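Side-chain contacts in UPF0147 protein Ta0600 (Thermoplasma acidophilum DSM 1728, PDB 2QSB), which is of unknown function but folds as a small four-helix bundle of the uncharacterised UPF0147 family: residues Asp20-Asp25 and Lys30-Val35; Lys40-Gln45 and Ala55-Met60; Glu63-Pro68 and Thr76-Ile81. All coordinates share one frame; numbering follows the deposited sequence. Where two conformers were deposited one is given.

Contact 1. Residues Asp20-Asp25 and Lys30-Val35; sequences DELSQD and KNVRKV
Val-32 meets Leu-22 through its CG1 methyl, and the two side chains cross at about a right angle. CG1 lies 4.0 Å from Leu-22 CD1 and about as far from CG and CD2, so the methyl rests against the whole fork of the leucine. Leu-22 directs its CG anti to the backbone N (chi1 -177°), which carries the branch across to the valine. One residue on, Arg-33 covers the last turn of the first helix and the start of the connection. The backbones come very close here, Ser-23 CA and Arg-33 CA being 4.1 Å apart. The aliphatic part of the arginine runs over two carbonyl oxygens: CD is 3.2 Å from Ser-23 O and 3.4 Å from Asp-25 O. A bend at chi3 (-71°) then turns the guanidinium, which Lys-30 CA covers near the rim of one face, so that both oxygens lie at its edge, near its plane. NH1 gives Asp-25 O one weak hydrogen bond of 3.4 Å. The carboxylate of Asp-25 bonds instead to Thr-27. Within 20-25, Ser-23 OG turns back to Asp-20 O at 2.8 Å. The contact closes the hairpin of helices 6-23 and 30-43; Leu-22 continues onto Leu-78 and Ile-81 of helix 72-88, and Val-35 onto Leu-61 of helix 50-65.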
loop_
_atom_site.group_PDB
_atom_site.type_symbol
_atom_site.label_atom_id
_atom_site.label_comp_id
_atom_site.label_asym_id
_atom_site.label_seq_id
_atom_site.Cartn_x
_atom_site.Cartn_y
_atom_site.Cartn_z
ATOM N N ASP A 20 1.904 -4.333 -5.767
ATOM C CA ASP A 20 2.693 -5.383 -6.395
ATOM C C ASP A 20 3.970 -4.830 -7.012
ATOM O O ASP A 20 5.067 -5.398 -6.811
ATOM C CB ASP A 20 1.880 -6.173 -7.399
ATOM C CG ASP A 20 2.578 -7.472 -7.734
ATOM O OD1 ASP A 20 2.480 -8.408 -6.907
ATOM O OD2 ASP A 20 3.245 -7.528 -8.780
ATOM N N GLU A 21 3.843 -3.741 -7.760
ATOM C CA GLU A 21 5.015 -3.091 -8.314
ATOM C C GLU A 21 6.020 -2.708 -7.224
ATOM O O GLU A 21 7.214 -2.932 -7.370
ATOM C CB GLU A 21 4.581 -1.852 -9.107
ATOM C CG GLU A 21 3.852 -2.175 -10.414
ATOM C CD GLU A 21 4.743 -2.874 -11.419
ATOM O OE1 GLU A 21 5.585 -2.170 -12.009
ATOM O OE2 GLU A 21 4.615 -4.102 -11.622
ATOM N N LEU A 22 5.537 -2.118 -6.136
ATOM C CA LEU A 22 6.430 -1.676 -5.068
ATOM C C LEU A 22 7.162 -2.876 -4.475
ATOM O O LEU A 22 8.360 -2.791 -4.142
ATOM C CB LEU A 22 5.622 -0.876 -4.015
ATOM C CG LEU A 22 6.436 -0.281 -2.870
ATOM C CD1 LEU A 22 7.464 0.701 -3.425
ATOM C CD2 LEU A 22 5.499 0.407 -1.908
ATOM N N SER A 23 6.454 -3.996 -4.300
ATOM C CA SER A 23 7.053 -5.182 -3.700
ATOM C C SER A 23 8.183 -5.743 -4.551
ATOM O O SER A 23 9.038 -6.469 -4.047
ATOM C CB SER A 23 5.982 -6.252 -3.456
ATOM O OG SER A 23 5.679 -6.987 -4.646
ATOM N N GLN A 24 8.167 -5.429 -5.844
ATOM C CA GLN A 24 9.165 -5.946 -6.794
ATOM C C GLN A 24 10.241 -4.903 -7.132
ATOM O O GLN A 24 11.113 -5.159 -7.969
ATOM C CB GLN A 24 8.493 -6.391 -8.101
ATOM C CG GLN A 24 7.479 -7.535 -7.963
ATOM C CD GLN A 24 8.057 -8.717 -7.257
ATOM O OE1 GLN A 24 7.736 -9.016 -6.093
ATOM N NE2 GLN A 24 8.960 -9.389 -7.943
ATOM N N ASP A 25 10.204 -3.748 -6.481
ATOM C CA ASP A 25 11.052 -2.637 -6.875
ATOM C C ASP A 25 12.400 -2.694 -6.157
ATOM O O ASP A 25 12.496 -2.376 -4.993
ATOM C CB ASP A 25 10.334 -1.322 -6.541
ATOM C CG ASP A 25 11.056 -0.132 -7.082
ATOM O OD1 ASP A 25 12.207 -0.281 -7.559
ATOM O OD2 ASP A 25 10.477 0.965 -6.995
ATOM N N LYS A 30 14.705 -3.161 1.172
ATOM C CA LYS A 30 14.114 -4.454 1.487
ATOM C C LYS A 30 12.871 -4.317 2.352
ATOM O O LYS A 30 11.853 -4.957 2.079
ATOM C CB LYS A 30 15.132 -5.313 2.239
ATOM C CG LYS A 30 14.783 -6.795 2.251
ATOM C CD LYS A 30 16.034 -7.634 2.511
ATOM C CE LYS A 30 16.204 -8.775 1.497
ATOM N NZ LYS A 30 15.465 -10.029 1.835
ATOM N N ASN A 31 12.944 -3.471 3.377
ATOM C CA ASN A 31 11.848 -3.386 4.345
ATOM C C ASN A 31 10.603 -2.794 3.696
ATOM O O ASN A 31 9.496 -3.196 4.041
ATOM C CB ASN A 31 12.227 -2.692 5.665
ATOM C CG ASN A 31 12.433 -1.180 5.526
ATOM O OD1 ASN A 31 12.799 -0.668 4.473
ATOM N ND2 ASN A 31 12.237 -0.458 6.639
ATOM N N VAL A 32 10.781 -1.915 2.718
ATOM C CA VAL A 32 9.637 -1.373 1.974
ATOM C C VAL A 32 9.017 -2.449 1.083
ATOM O O VAL A 32 7.786 -2.573 1.032
ATOM C CB VAL A 32 10.024 -0.144 1.136
ATOM C CG1 VAL A 32 8.843 0.357 0.283
ATOM C CG2 VAL A 32 10.553 0.972 2.047
ATOM N N ARG A 33 9.843 -3.241 0.404
ATOM C CA ARG A 33 9.277 -4.326 -0.402
ATOM C C ARG A 33 8.461 -5.280 0.468
ATOM O O ARG A 33 7.366 -5.698 0.086
ATOM C CB ARG A 33 10.347 -5.111 -1.162
ATOM C CG ARG A 33 11.102 -4.287 -2.205
ATOM C CD ARG A 33 11.901 -5.180 -3.209
ATOM N NE ARG A 33 13.057 -5.824 -2.582
ATOM C CZ ARG A 33 14.214 -5.213 -2.338
ATOM N NH1 ARG A 33 14.384 -3.935 -2.667
ATOM N NH2 ARG A 33 15.205 -5.890 -1.767
ATOM N N LYS A 34 8.978 -5.591 1.654
ATOM C CA LYS A 34 8.292 -6.502 2.564
ATOM C C LYS A 34 6.968 -5.933 3.077
ATOM O O LYS A 34 5.981 -6.661 3.152
ATOM C CB LYS A 34 9.237 -6.875 3.719
ATOM C CG LYS A 34 8.633 -7.730 4.822
ATOM C CD LYS A 34 8.113 -9.057 4.340
ATOM C CE LYS A 34 7.746 -9.892 5.574
ATOM N NZ LYS A 34 6.616 -10.824 5.389
ATOM N N VAL A 35 6.959 -4.656 3.420
ATOM C CA VAL A 35 5.708 -4.047 3.840
ATOM C C VAL A 35 4.703 -4.067 2.677
ATOM O O VAL A 35 3.524 -4.357 2.874
ATOM C CB VAL A 35 5.930 -2.636 4.425
ATOM C CG1 VAL A 35 4.623 -1.842 4.469
ATOM C CG2 VAL A 35 6.537 -2.763 5.827
#

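Contact 2. Residues Lys40-Gln45 and Ala55-Met60; sequences KAKLSQ and ATVLSM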
loop_
_atom_site.group_PDB
_atom_site.type_symbol
_atom_site.label_atom_id
_atom_site.label_comp_id
_atom_site.label_asym_id
_atom_site.label_seq_id
_atom_site.Cartn_x
_atom_site.Cartn_y
_atom_site.Cartn_z
ATOM N N LYS A 40 -0.355 -6.192 0.552
ATOM C CA LYS A 40 -1.194 -6.771 -0.464
ATOM C C LYS A 40 -1.829 -8.109 0.013
ATOM O O LYS A 40 -2.949 -8.425 -0.397
ATOM C CB LYS A 40 -0.461 -6.791 -1.828
ATOM C CG LYS A 40 0.834 -7.613 -1.870
ATOM C CD LYS A 40 1.658 -7.377 -3.157
ATOM C CE LYS A 40 1.678 -8.611 -4.053
ATOM N NZ LYS A 40 2.253 -9.776 -3.396
ATOM N N ALA A 41 -1.162 -8.856 0.917
ATOM C CA ALA A 41 -1.754 -10.014 1.556
ATOM C C ALA A 41 -2.883 -9.606 2.490
ATOM O O ALA A 41 -3.919 -10.241 2.504
ATOM C CB ALA A 41 -0.696 -10.859 2.293
ATOM N N LYS A 42 -2.702 -8.530 3.251
ATOM C CA LYS A 42 -3.730 -8.064 4.156
ATOM C C LYS A 42 -4.973 -7.624 3.384
ATOM O O LYS A 42 -6.097 -7.946 3.780
ATOM C CB LYS A 42 -3.169 -6.926 5.029
ATOM C CG LYS A 42 -4.152 -6.354 6.026
ATOM C CD LYS A 42 -4.641 -7.430 7.009
ATOM C CE LYS A 42 -5.058 -6.848 8.306
ATOM N NZ LYS A 42 -5.467 -7.955 9.216
ATOM N N LEU A 43 -4.772 -6.871 2.307
ATOM C CA LEU A 43 -5.909 -6.435 1.490
ATOM C C LEU A 43 -6.636 -7.614 0.858
ATOM O O LEU A 43 -7.804 -7.491 0.502
ATOM C CB LEU A 43 -5.429 -5.498 0.381
ATOM C CG LEU A 43 -5.017 -4.122 0.879
ATOM C CD1 LEU A 43 -4.541 -3.296 -0.280
ATOM C CD2 LEU A 43 -6.146 -3.372 1.555
ATOM N N SER A 44 -5.945 -8.751 0.733
ATOM C CA SER A 44 -6.508 -9.960 0.138
ATOM C C SER A 44 -7.195 -10.873 1.164
ATOM O O SER A 44 -7.612 -11.971 0.805
ATOM C CB SER A 44 -5.394 -10.730 -0.566
ATOM O OG SER A 44 -4.901 -9.965 -1.652
ATOM N N GLN A 45 -7.240 -10.449 2.436
ATOM C CA GLN A 45 -7.825 -11.250 3.537
ATOM C C GLN A 45 -9.326 -11.058 3.458
ATOM O O GLN A 45 -9.914 -10.219 4.143
ATOM C CB GLN A 45 -7.288 -10.865 4.923
ATOM C CG GLN A 45 -5.825 -11.247 5.220
ATOM C CD GLN A 45 -5.515 -12.768 5.306
ATOM O OE1 GLN A 45 -4.341 -13.184 5.251
ATOM N NE2 GLN A 45 -6.545 -13.581 5.430
ATOM N N ALA A 55 -7.382 0.124 7.113
ATOM C CA ALA A 55 -6.812 0.825 8.258
ATOM C C ALA A 55 -5.445 0.245 8.618
ATOM O O ALA A 55 -4.483 0.984 8.852
ATOM C CB ALA A 55 -7.761 0.785 9.449
ATOM N N THR A 56 -5.341 -1.084 8.628
ATOM C CA THR A 56 -4.067 -1.708 8.974
ATOM C C THR A 56 -3.010 -1.374 7.926
ATOM O O THR A 56 -1.865 -1.039 8.257
ATOM C CB THR A 56 -4.254 -3.207 9.110
ATOM O OG1 THR A 56 -5.227 -3.403 10.158
ATOM C CG2 THR A 56 -2.934 -3.893 9.446
ATOM N N VAL A 57 -3.387 -1.491 6.655
ATOM C CA VAL A 57 -2.436 -1.180 5.597
ATOM C C VAL A 57 -2.011 0.303 5.631
ATOM O O VAL A 57 -0.840 0.622 5.464
ATOM C CB VAL A 57 -2.988 -1.600 4.223
ATOM C CG1 VAL A 57 -2.050 -1.147 3.117
ATOM C CG2 VAL A 57 -3.128 -3.134 4.187
ATOM N N LEU A 58 -2.970 1.200 5.849
ATOM C CA LEU A 58 -2.627 2.616 5.983
ATOM C C LEU A 58 -1.592 2.830 7.084
ATOM O O LEU A 58 -0.638 3.601 6.912
ATOM C CB LEU A 58 -3.890 3.448 6.244
ATOM C CG LEU A 58 -4.694 3.756 4.988
ATOM C CD1 LEU A 58 -6.057 4.235 5.333
ATOM C CD2 LEU A 58 -3.925 4.751 4.092
ATOM N N SER A 59 -1.730 2.130 8.207
ATOM C CA SER A 59 -0.760 2.280 9.292
ATOM C C SER A 59 0.616 1.810 8.844
ATOM O O SER A 59 1.630 2.472 9.099
ATOM C CB SER A 59 -1.237 1.473 10.487
ATOM O OG SER A 59 -0.302 1.571 11.553
HETATM N N MSE A 60 0.651 0.650 8.187
HETATM C CA MSE A 60 1.921 0.077 7.756
HETATM C C MSE A 60 2.631 1.020 6.765
HETATM O O MSE A 60 3.829 1.305 6.905
HETATM C CB MSE A 60 1.672 -1.294 7.118
HETATM C CG MSE A 60 1.130 -2.347 8.118
HETATM SE SE MSE A 60 0.110 -3.849 7.337
HETATM C CE MSE A 60 1.440 -4.577 6.128
#
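Lys-42 and Val-57 slide past each other in opposite directions, each side chain leaving its helix toward the other. The touching branch of the valine is CG2, which lies 3.8 Å from Lys-42 CG and 3.9 Å from Lys-42 CB, so the methyl lies against the base of the lysine chain. In Lys-42 the CG is anti to the backbone N (chi1 -180°), and a bend at chi2 (60°) redirects the outer methylenes past the valine to Thr-56. There the relation changes: lysine and threonine cross at about a right angle, and Lys-42 CE rests on the threonine branch, 3.8 Å from Thr-56 CG2 and equally near CB. The ammonium group beyond it forms a salt bridge with Glu-48, while Thr-56 OG1 makes a weak hydrogen bond to Leu-52 O in its own helix. Helices 30-43 and 50-65 are consecutive members of the four-helix bundle, and the contact joins the C-terminal end of the first to the middle of the second. The CA atoms of Lys-42 and Val-57 are 7.2 Å apart. On the more buried side, Leu-43 crosses Val-57 at about a right angle, and the same CG2 methyl lies 3.9 Å from Leu-43 CG and 4.0 Å from its CD2. The methyl thus touches lysine and leucine from directions about at right angles to each other. Leu-43 extends the packing onto Val-15, Met-16 and Leu-19 of helix 6-23; Val-57 also touches Leu-85 of helix 72-88. At the end of helix 30-43, Ser-44 OG donates a 2.8 Å hydrogen bond to Lys-40 O, and Arg-53 NH1 reaches across to Leu-43 O.

Contact 3. Residues Glu63-Pro68 and Thr76-Ile81; sequences EMANDP and TDLYTI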
loop_
_atom_site.group_PDB
_atom_site.type_symbol
_atom_site.label_atom_id
_atom_site.label_comp_id
_atom_site.label_asym_id
_atom_site.label_seq_id
_atom_site.Cartn_x
_atom_site.Cartn_y
_atom_site.Cartn_z
ATOM N N GLU A 63 4.022 4.278 8.291
ATOM C CA GLU A 63 5.330 4.038 8.940
ATOM C C GLU A 63 6.456 4.060 7.942
ATOM O O GLU A 63 7.501 4.667 8.192
ATOM C CB GLU A 63 5.375 2.674 9.595
ATOM C CG GLU A 63 4.515 2.558 10.753
ATOM C CD GLU A 63 4.620 1.174 11.413
ATOM O OE1 GLU A 63 4.086 0.154 10.872
ATOM O OE2 GLU A 63 5.229 1.117 12.490
HETATM N N MSE A 64 6.262 3.370 6.830
HETATM C CA MSE A 64 7.280 3.352 5.800
HETATM C C MSE A 64 7.512 4.741 5.217
HETATM O O MSE A 64 8.666 5.144 5.029
HETATM C CB MSE A 64 6.919 2.352 4.699
HETATM C CG MSE A 64 7.068 0.873 5.074
HETATM SE SE MSE A 64 8.891 0.392 5.654
HETATM C CE MSE A 64 9.921 1.595 4.473
ATOM N N ALA A 65 6.444 5.501 4.966
ATOM C CA ALA A 65 6.610 6.826 4.357
ATOM C C ALA A 65 7.466 7.728 5.247
ATOM O O ALA A 65 8.106 8.639 4.729
ATOM C CB ALA A 65 5.259 7.453 4.047
ATOM N N ASN A 66 7.460 7.458 6.554
ATOM C CA ASN A 66 8.229 8.222 7.540
ATOM C C ASN A 66 9.601 7.668 7.873
ATOM O O ASN A 66 10.319 8.235 8.704
ATOM C CB ASN A 66 7.391 8.409 8.799
ATOM C CG ASN A 66 6.308 9.441 8.584
ATOM O OD1 ASN A 66 6.599 10.626 8.427
ATOM N ND2 ASN A 66 5.072 9.006 8.494
ATOM N N ASP A 67 9.993 6.592 7.203
ATOM C CA ASP A 67 11.302 5.981 7.441
ATOM C C ASP A 67 12.329 6.797 6.641
ATOM O O ASP A 67 12.230 6.914 5.429
ATOM C CB ASP A 67 11.260 4.512 6.993
ATOM C CG ASP A 67 12.590 3.800 7.153
ATOM O OD1 ASP A 67 13.641 4.471 7.117
ATOM O OD2 ASP A 67 12.579 2.571 7.359
ATOM N N PRO A 68 13.301 7.428 7.325
ATOM C CA PRO A 68 14.233 8.295 6.576
ATOM C C PRO A 68 15.142 7.596 5.550
ATOM O O PRO A 68 15.743 8.270 4.693
ATOM C CB PRO A 68 15.059 8.962 7.685
ATOM C CG PRO A 68 14.988 7.995 8.800
ATOM C CD PRO A 68 13.568 7.468 8.770
ATOM N N THR A 76 7.072 8.904 -2.591
ATOM C CA THR A 76 5.952 9.289 -3.436
ATOM C C THR A 76 5.119 8.074 -3.801
ATOM O O THR A 76 3.884 8.144 -3.794
ATOM C CB THR A 76 6.425 10.049 -4.659
ATOM O OG1 THR A 76 7.076 11.231 -4.192
ATOM C CG2 THR A 76 5.244 10.420 -5.544
ATOM N N ASP A 77 5.769 6.947 -4.120
ATOM C CA ASP A 77 5.004 5.741 -4.442
ATOM C C ASP A 77 4.121 5.324 -3.268
ATOM O O ASP A 77 2.969 4.919 -3.469
ATOM C CB ASP A 77 5.954 4.614 -4.880
ATOM C CG ASP A 77 6.546 4.849 -6.266
ATOM O OD1 ASP A 77 6.087 5.722 -7.021
ATOM O OD2 ASP A 77 7.490 4.118 -6.569
ATOM N N LEU A 78 4.664 5.434 -2.050
ATOM C CA LEU A 78 3.900 5.139 -0.854
ATOM C C LEU A 78 2.737 6.117 -0.699
ATOM O O LEU A 78 1.610 5.696 -0.444
ATOM C CB LEU A 78 4.803 5.154 0.372
ATOM C CG LEU A 78 5.770 3.959 0.504
ATOM C CD1 LEU A 78 6.873 4.297 1.470
ATOM C CD2 LEU A 78 5.010 2.730 1.000
ATOM N N TYR A 79 2.976 7.417 -0.870
ATOM C CA TYR A 79 1.896 8.386 -0.755
ATOM C C TYR A 79 0.805 8.189 -1.798
ATOM O O TYR A 79 -0.367 8.416 -1.514
ATOM C CB TYR A 79 2.423 9.811 -0.816
ATOM C CG TYR A 79 3.184 10.244 0.400
ATOM C CD1 TYR A 79 2.684 10.028 1.685
ATOM C CD2 TYR A 79 4.388 10.925 0.254
ATOM C CE1 TYR A 79 3.406 10.436 2.820
ATOM C CE2 TYR A 79 5.098 11.362 1.369
ATOM C CZ TYR A 79 4.599 11.113 2.635
ATOM O OH TYR A 79 5.314 11.533 3.744
ATOM N N THR A 80 1.173 7.761 -3.007
ATOM C CA THR A 80 0.169 7.488 -4.038
ATOM C C THR A 80 -0.780 6.374 -3.581
ATOM O O THR A 80 -2.017 6.500 -3.687
ATOM C CB THR A 80 0.887 7.086 -5.339
ATOM O OG1 THR A 80 1.715 8.176 -5.740
ATOM C CG2 THR A 80 -0.082 6.737 -6.459
ATOM N N ILE A 81 -0.210 5.283 -3.037
ATOM C CA ILE A 81 -1.031 4.173 -2.563
ATOM C C ILE A 81 -1.877 4.600 -1.357
ATOM O O ILE A 81 -3.090 4.304 -1.307
ATOM C CB ILE A 81 -0.141 2.969 -2.239
ATOM C CG1 ILE A 81 0.541 2.448 -3.498
ATOM C CG2 ILE A 81 -0.971 1.873 -1.597
ATOM C CD1 ILE A 81 1.771 1.584 -3.221
HETATM O O HOH W 1 4.999 10.914 6.134
#
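The hairpin of helices 50-65 and 72-88 is joined here, where the C-terminal turn of helix 50-65 packs on helix 72-88: Ala-65 and Met-64 on one side meet Leu-78 and Tyr-79 on the other. Ala-65 brings its helix close, with its CA 6.1 Å from that of Leu-78. Leu-78 CD1 does most of the inner packing. It lies 3.7 Å from the backbone N of Ala-65 and 3.8 Å from Met-64 CB, with CD2 more loosely placed against the same CB. Met-64 is a selenomethionine whose bent chain leads away from this contact after CB, toward helix 30-43. Leu-78 in turn faces helix 6-23 and touches Leu-61 of helix 50-65, so in this four-helix bundle the contact faces the shared apolar core on its inner side and solvent on its outer side. That outer side belongs to Tyr-79. With CG anti to the carbonyl carbon (chi1 -71°), the ring reaches across to the alanine, whose CB approaches it obliquely at 3.7 Å from CE1; CZ is a little farther. The phenol oxygen carries on past the methyl to a water lying at the ring edge and in its plane; at 2.5 Å from Tyr-79 OH this water is unusually close, and the detail of the link is doubtful. That water also donates a weak hydrogen bond of 2.8 Å to Asn-66 OD1, linking the tyrosine to the first residue beyond the helix end. Further along the connection, Asp-67 OD1 bonds to the backbone N of Asn-69. Within 76-81, Thr-76 O accepts from two donors of Thr-80, its backbone N and, from above the carbonyl plane, its OG1 at 2.9 Å.

Overall arrangement
The three contacts follow one another along the chain, each joining a pair of consecutive helices: 6-23 with 30-43, 30-43 with 50-65, and 50-65 with 72-88. Contacts 1 and 3, with centres about 11 Å apart, lie toward the same end of the bundle and touch directly. Asn-31 ND2 probably bonds to Asp-67 OD2 at 3.1 Å, and Val-35 packs on Met-64 in the conformers given. Contact 2 lies about 14 Å, centre to centre, from each of the others, and contact 3 is on the opposite side of the chain's centre from it. It shares helix 30-43 with contact 1, where Met-60 approaches Val-35, and helix 50-65 with contact 3.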